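Local coordinates for protein predicted ATPase involved in replication control, Cdc46/Mcm family (Methanopyrus kandleri AV19, PDB 3F8T) that probably binds ATP and single-stranded DNA, as a homolog of the MCM helicases that unwind DNA in replication, at residues L404-E409 against M465-D470; V233-E238 against L458-A463. The protein carries 2 engineered substitutions. One frame throughout, in Å; residues are numbered along the deposited sequence.

Contact 1 (L404-E409 against M465-D470); sequences LYAIRE and MRLSDD
Leu467 lays one methyl branch, CD2, against the end of helix 396-409. Its apolar partners there are Ala406 and Tyr405. Ala406 CB points at the loop and meets Leu467 CD2 at 3.7 Å. Tyr405 CD2 lies 4.1 Å from Leu467 CD2; the methyl sits at the edge of the ring, near its plane. From within the helix, Glu409 CG covers one ring face, 3.6 Å above the Tyr405 plane and toward the ring's border. Tyr405 holds CG anti to its own N (chi1 -176°), which places the ring beside the incoming leucine. Leu193 and Phe196 of helix 190-201 also pack on the tyrosine.

The polar link is indirect. One water donates to Glu409 O at 2.7 Å and to Asp469 OD2 at 2.7 Å. The other carboxylate oxygen, Asp469 OD1, is hydrogen-bonded to His410. Glu409 itself turns its carboxylate toward Arg408, with a salt bridge from Arg408 NH1 to Glu409 OE2 of 2.7 Å.

The loop has its own order. Leu467 has positive phi and is the C' residue of a Schellman motif ending helix 449-465. Next to it, Asp470 N donates to Ser468 OG at 2.9 Å, an ST turn.

With no direct hydrogen bond across it, the contact depends on the fit of one leucine branch, and the water is its polar link.

Contact 2 (V233-E238 against L458-A463); sequences VGKNSE and LAKAHA
Lys460 and Glu238 carry most of this contact, with a smaller share from Lys235. Lys460 reaches out from helix 449-465 with an extended chain. Its NZ donates to Glu238 OE2 at 3.0 Å, and the bond is part of a salt bridge. The oxygen uses its syn lone pair, on the side of Glu238 OE1. The methylene part of the lysine also touches the carboxylate: Lys460 CD is 3.4 Å from Glu238 OE1. The two side chains cross at about a right angle.

Glu238 bends at chi2 (-71°), which brings its buried carboxylate round to the helix. Each oxygen has a charged partner, since Glu238 OE1 pairs with Arg464, one turn further along that helix. Lys235 approaches OE2 from within the loop, with a longer salt bridge of 3.6 Å from Lys235 NZ to Glu238 OE2. The two ammonium groups, Lys235 NZ and Lys460 NZ, come within 3.9 Å, and the shared carboxylate probably offsets their repulsion. A water takes a hydrogen bond from Lys460 NZ at 2.9 Å and donates to Ser237 O at 3.3 Å.

A glutamine in place of Glu238 would probably leave Lys460, Lys235 and Arg464 without their shared negative charge.

This salt-bridge network ties the loop before strand 242-245 to helix 449-465. It joins the P-loop core and helical lid that make up an AAA+ module, as in the MCM family.

In the fold
Helix 449-465 connects the two contacts. Its 458-463 part faces the P-loop region in contact 2, and its end runs into the loop that meets helix 396-409 in contact 1. The centres of the contacts are 10 Å apart. They also touch directly: Ser468 N is 2.8 Å from Ala463 O, a probable hydrogen bond of the helix end. Ile407 CG2 packs on Val233 CG1 at 3.8 Å, bringing the first segments of both together. Phe230 touches both contacts: Ala406 and Met465 of contact 1 and Ala461 of contact 2. Contact 1 is mainly apolar and within the lid region, while contact 2 is ionic and joins lid to P-loop region.

Contact 1 (L404-E409 against M465-D470)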
ATOM      1  N   LEU A 404       6.908  -7.840   4.013  1.00 18.97           N
ATOM      2  CA  LEU A 404       7.265  -6.595   3.334  1.00 20.14           C
ATOM      3  C   LEU A 404       8.450  -6.800   2.402  1.00 20.35           C
ATOM      4  O   LEU A 404       8.480  -6.286   1.253  1.00 20.01           O
ATOM      5  CB  LEU A 404       7.609  -5.522   4.375  1.00 20.34           C
ATOM      6  CG  LEU A 404       6.440  -4.829   5.079  1.00 22.59           C
ATOM      7  CD1 LEU A 404       6.968  -3.929   6.184  1.00 24.45           C
ATOM      8  CD2 LEU A 404       5.614  -4.007   4.095  1.00 21.07           C
ATOM      9  N   TYR A 405       9.445  -7.502   2.928  1.00 20.40           N
ATOM     10  CA  TYR A 405      10.643  -7.837   2.182  1.00 20.79           C
ATOM     11  C   TYR A 405      10.296  -8.690   0.949  1.00 19.96           C
ATOM     12  O   TYR A 405      10.671  -8.357  -0.200  1.00 20.10           O
ATOM     13  CB  TYR A 405      11.624  -8.559   3.106  1.00 21.12           C
ATOM     14  CG  TYR A 405      12.946  -8.880   2.458  1.00 23.32           C
ATOM     15  CD1 TYR A 405      13.901  -7.888   2.241  1.00 25.25           C
ATOM     16  CD2 TYR A 405      13.245 -10.179   2.068  1.00 24.42           C
ATOM     17  CE1 TYR A 405      15.122  -8.196   1.635  1.00 25.96           C
ATOM     18  CE2 TYR A 405      14.450 -10.493   1.469  1.00 24.97           C
ATOM     19  CZ  TYR A 405      15.377  -9.503   1.265  1.00 24.40           C
ATOM     20  OH  TYR A 405      16.563  -9.823   0.668  1.00 27.64           O
ATOM     21  N   ALA A 406       9.557  -9.769   1.181  1.00 19.71           N
ATOM     22  CA  ALA A 406       9.199 -10.718   0.119  1.00 19.96           C
ATOM     23  C   ALA A 406       8.448 -10.045  -1.040  1.00 20.68           C
ATOM     24  O   ALA A 406       8.733 -10.320  -2.211  1.00 20.61           O
ATOM     25  CB  ALA A 406       8.354 -11.877   0.711  1.00 19.31           C
ATOM     26  N   ILE A 407       7.499  -9.168  -0.702  1.00 21.67           N
ATOM     27  CA  ILE A 407       6.674  -8.453  -1.702  1.00 22.23           C
ATOM     28  C   ILE A 407       7.533  -7.559  -2.582  1.00 22.84           C
ATOM     29  O   ILE A 407       7.355  -7.521  -3.809  1.00 22.57           O
ATOM     30  CB  ILE A 407       5.562  -7.565  -1.042  1.00 22.16           C
ATOM     31  CG1 ILE A 407       4.496  -8.419  -0.356  1.00 22.89           C
ATOM     32  CG2 ILE A 407       4.870  -6.611  -2.110  1.00 22.99           C
ATOM     33  CD1 ILE A 407       3.537  -7.566   0.528  1.00 20.91           C
ATOM     34  N   ARG A 408       8.438  -6.814  -1.954  1.00 23.56           N
ATOM     35  CA  ARG A 408       9.264  -5.845  -2.676  1.00 24.93           C
ATOM     36  C   ARG A 408      10.318  -6.574  -3.516  1.00 24.16           C
ATOM     37  O   ARG A 408      10.633  -6.159  -4.635  1.00 23.35           O
ATOM     38  CB  ARG A 408       9.961  -4.880  -1.701  1.00 24.97           C
ATOM     39  CG  ARG A 408      10.773  -3.759  -2.422  1.00 27.00           C
ATOM     40  CD  ARG A 408      11.438  -2.812  -1.416  1.00 28.38           C
ATOM     41  NE  ARG A 408      12.285  -3.571  -0.496  1.00 35.05           N
ATOM     42  CZ  ARG A 408      13.590  -3.781  -0.652  1.00 37.31           C
ATOM     43  NH1 ARG A 408      14.243  -3.248  -1.689  1.00 39.48           N
ATOM     44  NH2 ARG A 408      14.245  -4.514   0.239  1.00 35.92           N
ATOM     45  N   GLU A 409      10.852  -7.663  -2.972  1.00 23.18           N
ATOM     46  CA  GLU A 409      11.957  -8.360  -3.614  1.00 24.09           C
ATOM     47  C   GLU A 409      11.511  -9.371  -4.652  1.00 23.66           C
ATOM     48  O   GLU A 409      12.281  -9.709  -5.547  1.00 24.13           O
ATOM     49  CB  GLU A 409      12.864  -9.054  -2.593  1.00 24.19           C
ATOM     50  CG  GLU A 409      13.687  -8.101  -1.722  1.00 26.78           C
ATOM     51  CD  GLU A 409      14.489  -7.091  -2.543  1.00 29.45           C
ATOM     52  OE1 GLU A 409      15.171  -7.484  -3.508  1.00 29.89           O
ATOM     53  OE2 GLU A 409      14.420  -5.899  -2.223  1.00 31.60           O
ATOM     54  N   MET A 465       6.480 -16.409  -0.843  1.00 21.32           N
ATOM     55  CA  MET A 465       6.658 -16.852   0.542  1.00 22.23           C
ATOM     56  C   MET A 465       7.951 -17.642   0.743  1.00 22.71           C
ATOM     57  O   MET A 465       8.462 -17.739   1.873  1.00 23.15           O
ATOM     58  CB  MET A 465       5.466 -17.718   0.934  1.00 22.79           C
ATOM     59  CG  MET A 465       5.164 -17.787   2.393  1.00 24.92           C
ATOM     60  SD  MET A 465       3.637 -18.745   2.567  1.00 23.43           S
ATOM     61  CE  MET A 465       2.413 -17.488   2.789  1.00 22.87           C
ATOM     62  N   ARG A 466       8.460 -18.222  -0.346  1.00 22.23           N
ATOM     63  CA  ARG A 466       9.727 -18.959  -0.343  1.00 22.78           C
ATOM     64  C   ARG A 466      10.864 -18.059  -0.809  1.00 22.26           C
ATOM     65  O   ARG A 466      11.984 -18.543  -1.051  1.00 22.13           O
ATOM     66  CB  ARG A 466       9.655 -20.153  -1.308  1.00 23.23           C
ATOM     67  CG  ARG A 466       8.727 -21.283  -0.932  1.00 24.27           C
ATOM     68  CD  ARG A 466       8.936 -22.496  -1.855  1.00 24.48           C
ATOM     69  NE  ARG A 466       8.617 -22.204  -3.258  1.00 25.43           N
ATOM     70  CZ  ARG A 466       9.521 -21.970  -4.208  1.00 26.61           C
ATOM     71  NH1 ARG A 466      10.820 -22.015  -3.927  1.00 25.49           N
ATOM     72  NH2 ARG A 466       9.129 -21.695  -5.445  1.00 24.73           N
ATOM     73  N   LEU A 467      10.571 -16.765  -0.940  1.00 21.60           N
ATOM     74  CA  LEU A 467      11.495 -15.766  -1.483  1.00 22.36           C
ATOM     75  C   LEU A 467      12.013 -16.182  -2.859  1.00 22.48           C
ATOM     76  O   LEU A 467      13.204 -16.053  -3.158  1.00 23.20           O
ATOM     77  CB  LEU A 467      12.668 -15.506  -0.505  1.00 21.34           C
ATOM     78  CG  LEU A 467      12.340 -15.047   0.921  1.00 20.95           C
ATOM     79  CD1 LEU A 467      13.638 -14.893   1.716  1.00 18.32           C
ATOM     80  CD2 LEU A 467      11.567 -13.719   0.913  1.00 20.09           C
ATOM     81  N   SER A 468      11.112 -16.663  -3.712  1.00 23.27           N
ATOM     82  CA  SER A 468      11.514 -17.129  -5.022  1.00 23.22           C
ATOM     83  C   SER A 468      10.840 -16.390  -6.184  1.00 24.05           C
ATOM     84  O   SER A 468       9.699 -15.911  -6.076  1.00 23.48           O
ATOM     85  CB  SER A 468      11.298 -18.641  -5.126  1.00 23.99           C
ATOM     86  OG  SER A 468      11.467 -19.068  -6.459  1.00 24.16           O
ATOM     87  N   ASP A 469      11.560 -16.308  -7.301  1.00 24.08           N
ATOM     88  CA  ASP A 469      11.000 -15.773  -8.531  1.00 25.05           C
ATOM     89  C   ASP A 469      10.501 -16.867  -9.474  1.00 24.93           C
ATOM     90  O   ASP A 469       9.971 -16.566 -10.542  1.00 25.06           O
ATOM     91  CB  ASP A 469      12.016 -14.888  -9.242  1.00 24.81           C
ATOM     92  CG  ASP A 469      12.316 -13.625  -8.470  1.00 26.61           C
ATOM     93  OD1 ASP A 469      11.386 -13.022  -7.887  1.00 25.94           O
ATOM     94  OD2 ASP A 469      13.501 -13.227  -8.463  1.00 31.21           O
ATOM     95  N   ASP A 470      10.686 -18.118  -9.075  1.00 25.12           N
ATOM     96  CA  ASP A 470      10.255 -19.261  -9.863  1.00 25.62           C
ATOM     97  C   ASP A 470       9.089 -19.986  -9.192  1.00 25.09           C
ATOM     98  O   ASP A 470       9.219 -20.513  -8.083  1.00 24.99           O
ATOM     99  CB  ASP A 470      11.430 -20.213 -10.095  1.00 26.14           C
ATOM    100  CG  ASP A 470      12.567 -19.553 -10.856  1.00 28.13           C
ATOM    101  OD1 ASP A 470      12.304 -18.737 -11.755  1.00 29.87           O
ATOM    102  OD2 ASP A 470      13.732 -19.838 -10.530  1.00 32.35           O
TER
HETATM  103  O   HOH W   1      13.879 -10.766  -7.405  1.00 28.15           O

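Contact 2 (V233-E238 against L458-A463)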
ATOM      1  N   VAL A 233       0.538  -7.115  -4.268  1.00 28.29           N
ATOM      2  CA  VAL A 233       1.493  -6.458  -5.178  1.00 30.60           C
ATOM      3  C   VAL A 233       0.738  -5.569  -6.161  1.00 32.17           C
ATOM      4  O   VAL A 233      -0.466  -5.729  -6.332  1.00 32.34           O
ATOM      5  CB  VAL A 233       2.414  -7.474  -5.929  1.00 30.34           C
ATOM      6  CG1 VAL A 233       3.145  -8.427  -4.960  1.00 31.07           C
ATOM      7  CG2 VAL A 233       1.643  -8.265  -6.920  1.00 31.06           C
ATOM      8  N   GLY A 234       1.449  -4.640  -6.802  1.00 34.26           N
ATOM      9  CA  GLY A 234       0.850  -3.682  -7.745  1.00 36.35           C
ATOM     10  C   GLY A 234       0.265  -4.311  -8.999  1.00 37.83           C
ATOM     11  O   GLY A 234      -0.819  -3.908  -9.463  1.00 38.30           O
ATOM     12  N   LYS A 235       0.973  -5.299  -9.546  1.00 39.23           N
ATOM     13  CA  LYS A 235       0.543  -6.025 -10.750  1.00 40.95           C
ATOM     14  C   LYS A 235      -0.882  -6.575 -10.588  1.00 40.96           C
ATOM     15  O   LYS A 235      -1.149  -7.448  -9.760  1.00 41.51           O
ATOM     16  CB  LYS A 235       1.551  -7.132 -11.096  1.00 40.92           C
ATOM     17  CG  LYS A 235       1.337  -7.830 -12.444  1.00 42.55           C
ATOM     18  CD  LYS A 235       2.479  -8.822 -12.740  1.00 42.32           C
ATOM     19  CE  LYS A 235       2.087  -9.875 -13.788  1.00 45.00           C
ATOM     20  NZ  LYS A 235       2.973 -11.091 -13.717  1.00 44.52           N
ATOM     21  N   ASN A 236      -1.781  -6.040 -11.406  1.00 41.35           N
ATOM     22  CA  ASN A 236      -3.225  -6.171 -11.240  1.00 41.06           C
ATOM     23  C   ASN A 236      -3.740  -7.602 -11.073  1.00 40.31           C
ATOM     24  O   ASN A 236      -4.539  -7.895 -10.174  1.00 40.98           O
ATOM     25  CB  ASN A 236      -3.923  -5.444 -12.410  1.00 41.90           C
ATOM     26  CG  ASN A 236      -5.294  -6.014 -12.738  1.00 42.95           C
ATOM     27  OD1 ASN A 236      -6.185  -6.077 -11.887  1.00 44.33           O
ATOM     28  ND2 ASN A 236      -5.471  -6.421 -13.992  1.00 45.41           N
ATOM     29  N   SER A 237      -3.252  -8.488 -11.929  1.00 38.76           N
ATOM     30  CA  SER A 237      -3.739  -9.856 -12.008  1.00 36.96           C
ATOM     31  C   SER A 237      -3.229 -10.776 -10.883  1.00 35.09           C
ATOM     32  O   SER A 237      -3.571 -11.954 -10.877  1.00 35.62           O
ATOM     33  CB  SER A 237      -3.332 -10.433 -13.366  1.00 37.22           C
ATOM     34  OG  SER A 237      -1.923 -10.312 -13.532  1.00 37.99           O
ATOM     35  N   GLU A 238      -2.437 -10.238  -9.945  1.00 32.49           N
ATOM     36  CA  GLU A 238      -1.729 -11.032  -8.906  1.00 30.19           C
ATOM     37  C   GLU A 238      -2.477 -11.180  -7.588  1.00 27.33           C
ATOM     38  O   GLU A 238      -2.265 -12.152  -6.848  1.00 26.18           O
ATOM     39  CB  GLU A 238      -0.394 -10.376  -8.540  1.00 31.11           C
ATOM     40  CG  GLU A 238       0.546 -10.167  -9.687  1.00 34.50           C
ATOM     41  CD  GLU A 238       1.094 -11.462 -10.171  1.00 38.39           C
ATOM     42  OE1 GLU A 238       1.997 -11.987  -9.496  1.00 38.98           O
ATOM     43  OE2 GLU A 238       0.595 -11.969 -11.204  1.00 41.24           O
ATOM     44  N   LEU A 458      -2.409 -18.079  -6.365  1.00 16.79           N
ATOM     45  CA  LEU A 458      -2.012 -18.693  -5.101  1.00 17.17           C
ATOM     46  C   LEU A 458      -0.619 -19.300  -5.179  1.00 17.11           C
ATOM     47  O   LEU A 458       0.134 -19.264  -4.192  1.00 17.41           O
ATOM     48  CB  LEU A 458      -3.022 -19.753  -4.664  1.00 16.75           C
ATOM     49  CG  LEU A 458      -4.376 -19.254  -4.145  1.00 16.44           C
ATOM     50  CD1 LEU A 458      -5.440 -20.346  -4.348  1.00 17.89           C
ATOM     51  CD2 LEU A 458      -4.228 -18.906  -2.659  1.00 17.10           C
ATOM     52  N   ALA A 459      -0.296 -19.903  -6.326  1.00 16.74           N
ATOM     53  CA  ALA A 459       1.047 -20.483  -6.518  1.00 17.58           C
ATOM     54  C   ALA A 459       2.156 -19.424  -6.558  1.00 17.37           C
ATOM     55  O   ALA A 459       3.238 -19.636  -5.999  1.00 17.38           O
ATOM     56  CB  ALA A 459       1.085 -21.352  -7.768  1.00 17.46           C
ATOM     57  N   LYS A 460       1.890 -18.301  -7.227  1.00 17.57           N
ATOM     58  CA  LYS A 460       2.806 -17.160  -7.226  1.00 18.33           C
ATOM     59  C   LYS A 460       3.000 -16.639  -5.789  1.00 18.03           C
ATOM     60  O   LYS A 460       4.124 -16.354  -5.367  1.00 17.11           O
ATOM     61  CB  LYS A 460       2.281 -16.052  -8.144  1.00 18.31           C
ATOM     62  CG  LYS A 460       2.342 -16.392  -9.671  1.00 18.95           C
ATOM     63  CD  LYS A 460       1.776 -15.225 -10.506  1.00 20.21           C
ATOM     64  CE  LYS A 460       2.039 -15.390 -12.011  1.00 21.28           C
ATOM     65  NZ  LYS A 460       1.198 -14.401 -12.788  1.00 22.91           N
ATOM     66  N   ALA A 461       1.900 -16.509  -5.042  1.00 17.49           N
ATOM     67  CA  ALA A 461       1.986 -16.083  -3.643  1.00 17.17           C
ATOM     68  C   ALA A 461       2.861 -17.008  -2.809  1.00 17.54           C
ATOM     69  O   ALA A 461       3.699 -16.541  -2.013  1.00 18.24           O
ATOM     70  CB  ALA A 461       0.588 -15.947  -3.025  1.00 17.47           C
ATOM     71  N   HIS A 462       2.716 -18.322  -3.009  1.00 17.51           N
ATOM     72  CA  HIS A 462       3.538 -19.258  -2.266  1.00 17.39           C
ATOM     73  C   HIS A 462       5.019 -19.148  -2.685  1.00 17.88           C
ATOM     74  O   HIS A 462       5.916 -19.277  -1.850  1.00 16.99           O
ATOM     75  CB  HIS A 462       3.034 -20.695  -2.371  1.00 17.26           C
ATOM     76  CG  HIS A 462       3.802 -21.643  -1.502  1.00 18.57           C
ATOM     77  ND1 HIS A 462       3.721 -21.617  -0.125  1.00 19.97           N
ATOM     78  CD2 HIS A 462       4.712 -22.595  -1.808  1.00 17.95           C
ATOM     79  CE1 HIS A 462       4.526 -22.537   0.381  1.00 18.12           C
ATOM     80  NE2 HIS A 462       5.141 -23.142  -0.618  1.00 21.93           N
ATOM     81  N   ALA A 463       5.276 -18.896  -3.969  1.00 18.00           N
ATOM     82  CA  ALA A 463       6.664 -18.697  -4.415  1.00 18.92           C
ATOM     83  C   ALA A 463       7.262 -17.443  -3.753  1.00 19.00           C
ATOM     84  O   ALA A 463       8.418 -17.457  -3.314  1.00 19.80           O
ATOM     85  CB  ALA A 463       6.748 -18.629  -5.949  1.00 18.65           C
TER
HETATM   86  O   HOH W   2      -1.590 -14.170 -12.229  1.00 38.15           O